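Local coordinates for glyoxalase family protein (Listeria monocytogenes, PDB 2P7Q) that catalyses the hydration of the antibiotic fosfomycin, opening its epoxide at a manganese(II) site and so conferring resistance on the bacterium, at residues A28-S33 against K45-A50; V12-K17 against I56-S61. The protein carries 1 engineered substitution. All coordinates share one frame; numbering follows the deposited sequence.

Contact 1. Residues A28-S33 against K45-A50; sequences AEEIYS and KFFLIA
A classic beta bulge interrupts the antiparallel hairpin of strands 29-33 and 44-49, at the edge of the four-stranded sheet of a glyoxalase-fold domain: Ile31 and Tyr32 both face Phe46. Phe46 O takes a nearly straight bond from Ile31 N (2.8 Å) and a weak one from Tyr32 N, while Phe46 N donates to Tyr32 O. Ahead of the bulge in strand 29-33, Glu29 and Leu48 form a hydrogen-bonded pair, each N bonded to the other's O. The register shift keeps Tyr32 and Phe46 on one face of the sheet, where their side chains run side by side. CD2 of Tyr32 sits 3.4 Å above the Phe46 ring plane, offset toward its rim near CD1, and the ring planes are inclined by 39°. Ile31 holds CG1 between its backbone N and carbonyl carbon (chi1 62°), within 3.3 Å of Phe46 O, and its CG2 meets Leu48 CG at 3.8 Å. On the other face Phe47 CE2 lies 3.6 Å from Glu30 CB. The Glu30 carboxylate crosses the Lys45 chain near CD and CE; Glu30 OE2 is 4.2 Å from Lys45 NZ, beyond salt-bridge range. Leu124 of the second subunit packs on Ile31 and Leu48. The bonds hold the Phe46 backbone, while Tyr32 and, edge-to-face, Trp53 pack on its ring, which would restrict its movement beside the product pocket, the bound diol being about 4 Å from the side chain.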
# COMPACT_ATOMS: atom_id res chain seq x y z
N ALA A 28 -15.63 -3.31 -3.77
CA ALA A 28 -15.10 -3.96 -2.57
C ALA A 28 -16.11 -4.88 -1.88
O ALA A 28 -17.25 -4.50 -1.62
CB ALA A 28 -14.59 -2.92 -1.58
N GLU A 29 -15.67 -6.11 -1.59
CA GLU A 29 -16.51 -7.11 -0.96
C GLU A 29 -16.30 -7.12 0.54
O GLU A 29 -15.32 -7.70 1.02
CB GLU A 29 -16.19 -8.50 -1.51
CG GLU A 29 -17.03 -9.62 -0.90
CD GLU A 29 -16.52 -11.01 -1.26
OE1 GLU A 29 -15.85 -11.17 -2.32
OE2 GLU A 29 -16.79 -11.96 -0.49
N GLU A 30 -17.20 -6.48 1.28
CA GLU A 30 -17.09 -6.45 2.73
C GLU A 30 -17.18 -7.90 3.21
O GLU A 30 -18.05 -8.64 2.77
CB GLU A 30 -18.22 -5.61 3.34
CG GLU A 30 -18.23 -5.59 4.86
CD GLU A 30 -19.16 -4.52 5.43
OE1 GLU A 30 -19.61 -4.68 6.58
OE2 GLU A 30 -19.44 -3.52 4.75
N ILE A 31 -16.27 -8.30 4.08
CA ILE A 31 -16.26 -9.68 4.56
C ILE A 31 -16.28 -9.73 6.07
O ILE A 31 -16.44 -10.79 6.67
CB ILE A 31 -15.00 -10.42 4.08
CG1 ILE A 31 -13.76 -9.74 4.64
CG2 ILE A 31 -14.95 -10.44 2.55
CD1 ILE A 31 -12.46 -10.44 4.29
N TYR A 32 -16.12 -8.57 6.70
CA TYR A 32 -16.11 -8.52 8.14
C TYR A 32 -16.38 -7.13 8.68
O TYR A 32 -15.84 -6.14 8.18
CB TYR A 32 -14.77 -9.01 8.68
CG TYR A 32 -14.63 -8.79 10.16
CD1 TYR A 32 -15.24 -9.66 11.08
CD2 TYR A 32 -14.00 -7.65 10.66
CE1 TYR A 32 -15.22 -9.39 12.44
CE2 TYR A 32 -13.98 -7.38 12.02
CZ TYR A 32 -14.60 -8.25 12.91
OH TYR A 32 -14.62 -7.96 14.25
N SER A 33 -17.24 -7.06 9.69
CA SER A 33 -17.60 -5.80 10.33
C SER A 33 -17.48 -6.03 11.83
O SER A 33 -17.91 -7.07 12.33
CB SER A 33 -19.04 -5.42 9.97
OG SER A 33 -19.34 -4.10 10.39
N LYS A 45 -13.82 -2.52 9.50
CA LYS A 45 -14.34 -3.42 8.48
C LYS A 45 -13.22 -3.96 7.58
O LYS A 45 -12.21 -3.29 7.35
CB LYS A 45 -15.41 -2.71 7.65
CG LYS A 45 -16.64 -2.32 8.46
CD LYS A 45 -17.65 -1.56 7.63
CE LYS A 45 -18.96 -1.36 8.41
NZ LYS A 45 -19.99 -0.55 7.68
N PHE A 46 -13.40 -5.18 7.10
CA PHE A 46 -12.43 -5.83 6.22
C PHE A 46 -13.08 -6.07 4.87
O PHE A 46 -14.22 -6.51 4.78
CB PHE A 46 -12.02 -7.19 6.79
CG PHE A 46 -11.39 -7.14 8.15
CD1 PHE A 46 -11.18 -8.31 8.87
CD2 PHE A 46 -10.99 -5.92 8.71
CE1 PHE A 46 -10.58 -8.28 10.13
CE2 PHE A 46 -10.38 -5.88 9.97
CZ PHE A 46 -10.18 -7.06 10.68
N PHE A 47 -12.35 -5.79 3.79
CA PHE A 47 -12.90 -6.04 2.47
C PHE A 47 -11.91 -6.80 1.59
O PHE A 47 -10.72 -6.91 1.90
CB PHE A 47 -13.26 -4.72 1.76
CG PHE A 47 -14.05 -3.77 2.61
CD1 PHE A 47 -13.44 -3.07 3.65
CD2 PHE A 47 -15.40 -3.55 2.34
CE1 PHE A 47 -14.16 -2.16 4.42
CE2 PHE A 47 -16.13 -2.64 3.10
CZ PHE A 47 -15.51 -1.94 4.15
N LEU A 48 -12.43 -7.36 0.50
CA LEU A 48 -11.59 -8.05 -0.47
C LEU A 48 -11.71 -7.21 -1.72
O LEU A 48 -12.82 -6.97 -2.21
CB LEU A 48 -12.11 -9.45 -0.77
CG LEU A 48 -11.88 -10.55 0.26
CD1 LEU A 48 -12.48 -11.84 -0.26
CD2 LEU A 48 -10.38 -10.71 0.51
N ILE A 49 -10.57 -6.72 -2.20
CA ILE A 49 -10.55 -5.92 -3.41
C ILE A 49 -9.58 -6.61 -4.35
O ILE A 49 -8.36 -6.52 -4.17
CB ILE A 49 -10.07 -4.49 -3.14
CG1 ILE A 49 -11.04 -3.77 -2.22
CG2 ILE A 49 -9.95 -3.73 -4.45
CD1 ILE A 49 -10.75 -2.29 -2.07
N ALA A 50 -10.13 -7.32 -5.34
CA ALA A 50 -9.32 -8.04 -6.31
C ALA A 50 -8.24 -8.83 -5.60
O ALA A 50 -7.05 -8.61 -5.82
CB ALA A 50 -8.70 -7.07 -7.29

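Contact 2. Residues V12-K17 against I56-S61; sequences VKDLNK and IMEGDS
Glu58 OE2 receives the backbone N-H of Leu15 at 2.7 Å in an almost straight bond (178°), met on the anti side of the carboxylate and 32° out of its plane. Glu58 CG is anti to the backbone N (chi1 -160°) and lies 3.1 Å from Lys13 O; the chain is extended beyond it. The other carboxylate oxygen, OE1, forms a salt bridge with Lys43, which may ease the repulsion between Glu58 and Asp14, Glu58 OE2 and Asp14 OD1 being 4.2 Å apart. Asp14 is the N-cap of helix 15-26: its OD1 accepts from Lys17 N, above the carboxylate plane, so two acidic side chains serve amide groups of the helix's first turn. This is where strand 4-12 ends beside the parallel strand 52-58 and the chain turns into the helix. Val12 N donates to Met57 O, and Gly59 N to Val12 O at 2.9 Å. CG2 of Ile56 touches two methyls: Val12 CG2 at 3.2 Å and Leu15 CD1 at 3.3 Å. Thr18 and Leu22 of the helix also pack on Ile56. Met57 CB is directed away from segment 12-17; its side chain belongs to the pocket and touches the bound dihydroxypropylphosphonate and Tyr67 of the second subunit.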
# COMPACT_ATOMS: atom_id res chain seq x y z
N VAL A 12 -9.46 5.92 8.92
CA VAL A 12 -10.41 6.92 8.44
C VAL A 12 -11.27 7.51 9.57
O VAL A 12 -11.56 6.84 10.55
CB VAL A 12 -11.34 6.30 7.39
CG1 VAL A 12 -10.57 5.99 6.12
CG2 VAL A 12 -11.95 5.02 7.94
N LYS A 13 -11.67 8.76 9.40
CA LYS A 13 -12.48 9.48 10.39
C LYS A 13 -13.91 8.95 10.44
O LYS A 13 -14.47 8.73 11.53
CB LYS A 13 -12.50 10.98 10.08
CG LYS A 13 -13.45 11.35 8.96
CD LYS A 13 -13.37 12.82 8.58
CE LYS A 13 -12.18 13.11 7.67
NZ LYS A 13 -12.55 14.17 6.69
N ASP A 14 -14.49 8.75 9.26
CA ASP A 14 -15.87 8.26 9.13
C ASP A 14 -15.88 6.90 8.44
O ASP A 14 -15.76 6.81 7.23
CB ASP A 14 -16.67 9.27 8.30
CG ASP A 14 -18.15 8.92 8.23
OD1 ASP A 14 -18.53 7.78 8.56
OD2 ASP A 14 -18.92 9.80 7.82
N LEU A 15 -16.06 5.84 9.22
CA LEU A 15 -16.08 4.49 8.65
C LEU A 15 -17.12 4.29 7.55
O LEU A 15 -16.77 4.03 6.40
CB LEU A 15 -16.30 3.45 9.73
CG LEU A 15 -16.19 2.04 9.17
CD1 LEU A 15 -14.75 1.82 8.70
CD2 LEU A 15 -16.58 1.00 10.21
N ASN A 16 -18.40 4.42 7.90
CA ASN A 16 -19.49 4.24 6.94
C ASN A 16 -19.33 5.05 5.67
O ASN A 16 -19.67 4.58 4.58
CB ASN A 16 -20.83 4.60 7.58
CG ASN A 16 -21.18 3.70 8.73
OD1 ASN A 16 -20.83 2.51 8.75
ND2 ASN A 16 -21.89 4.24 9.71
N LYS A 17 -18.83 6.27 5.79
CA LYS A 17 -18.66 7.10 4.61
C LYS A 17 -17.56 6.53 3.72
O LYS A 17 -17.67 6.56 2.49
CB LYS A 17 -18.34 8.54 5.03
CG LYS A 17 -18.30 9.53 3.88
CD LYS A 17 -18.25 10.96 4.41
CE LYS A 17 -17.61 11.93 3.43
NZ LYS A 17 -18.31 11.99 2.13
N ILE A 56 -10.19 -1.31 7.16
CA ILE A 56 -10.53 0.07 7.44
C ILE A 56 -10.88 0.19 8.93
O ILE A 56 -11.72 -0.54 9.44
CB ILE A 56 -11.73 0.53 6.58
CG1 ILE A 56 -11.43 0.30 5.09
CG2 ILE A 56 -12.01 2.00 6.81
CD1 ILE A 56 -10.25 1.12 4.55
N MET A 57 -10.20 1.11 9.61
CA MET A 57 -10.42 1.35 11.03
C MET A 57 -10.76 2.81 11.24
O MET A 57 -10.23 3.68 10.55
CB MET A 57 -9.16 1.04 11.84
CG MET A 57 -8.90 -0.43 12.05
SD MET A 57 -7.48 -0.63 13.14
CE MET A 57 -8.16 -0.10 14.69
N GLU A 58 -11.64 3.09 12.20
CA GLU A 58 -12.04 4.47 12.46
C GLU A 58 -11.13 5.05 13.53
O GLU A 58 -10.84 4.41 14.54
CB GLU A 58 -13.52 4.51 12.90
CG GLU A 58 -14.20 5.88 12.73
CD GLU A 58 -15.74 5.82 12.84
OE1 GLU A 58 -16.26 5.35 13.88
OE2 GLU A 58 -16.42 6.23 11.88
N GLY A 59 -10.65 6.27 13.29
CA GLY A 59 -9.77 6.92 14.24
C GLY A 59 -9.62 8.38 13.87
O GLY A 59 -10.06 8.80 12.80
N ASP A 60 -9.01 9.16 14.76
CA ASP A 60 -8.82 10.59 14.52
C ASP A 60 -7.53 10.93 13.78
O ASP A 60 -7.36 12.04 13.28
CB ASP A 60 -8.83 11.36 15.84
CG ASP A 60 -8.47 12.83 15.66
OD1 ASP A 60 -9.30 13.58 15.09
OD2 ASP A 60 -7.36 13.23 16.08
N SER A 61 -6.61 9.97 13.71
CA SER A 61 -5.35 10.20 13.02
C SER A 61 -5.59 10.56 11.56
O SER A 61 -6.37 9.91 10.87
CB SER A 61 -4.47 8.95 13.11
OG SER A 61 -5.07 7.84 12.47

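Overall arrangement
Both contacts belong to the four-stranded sheet, contact 1 at its outer hairpin and contact 2 where strand 4-12 gives way to helix 15-26. They meet through neighbouring strands 44-49 and 52-58: Lys45 O probably accepts from Ile56 N at 2.8 Å, and Phe47 CE1 packs on Ile56 CG1. Each is partly buried. Contact 1 is the broader, an antiparallel pairing broken by a bulge, with aromatic and aliphatic packing that the second subunit meets at Ile31, Tyr32 and Leu48. Contact 2 combines one parallel bridge with a carboxylate bond from the strand to the first helical amide, beside the helix's own cap and a small apolar cluster. From adjacent strands, Phe46 and Met57 both approach the bound diol.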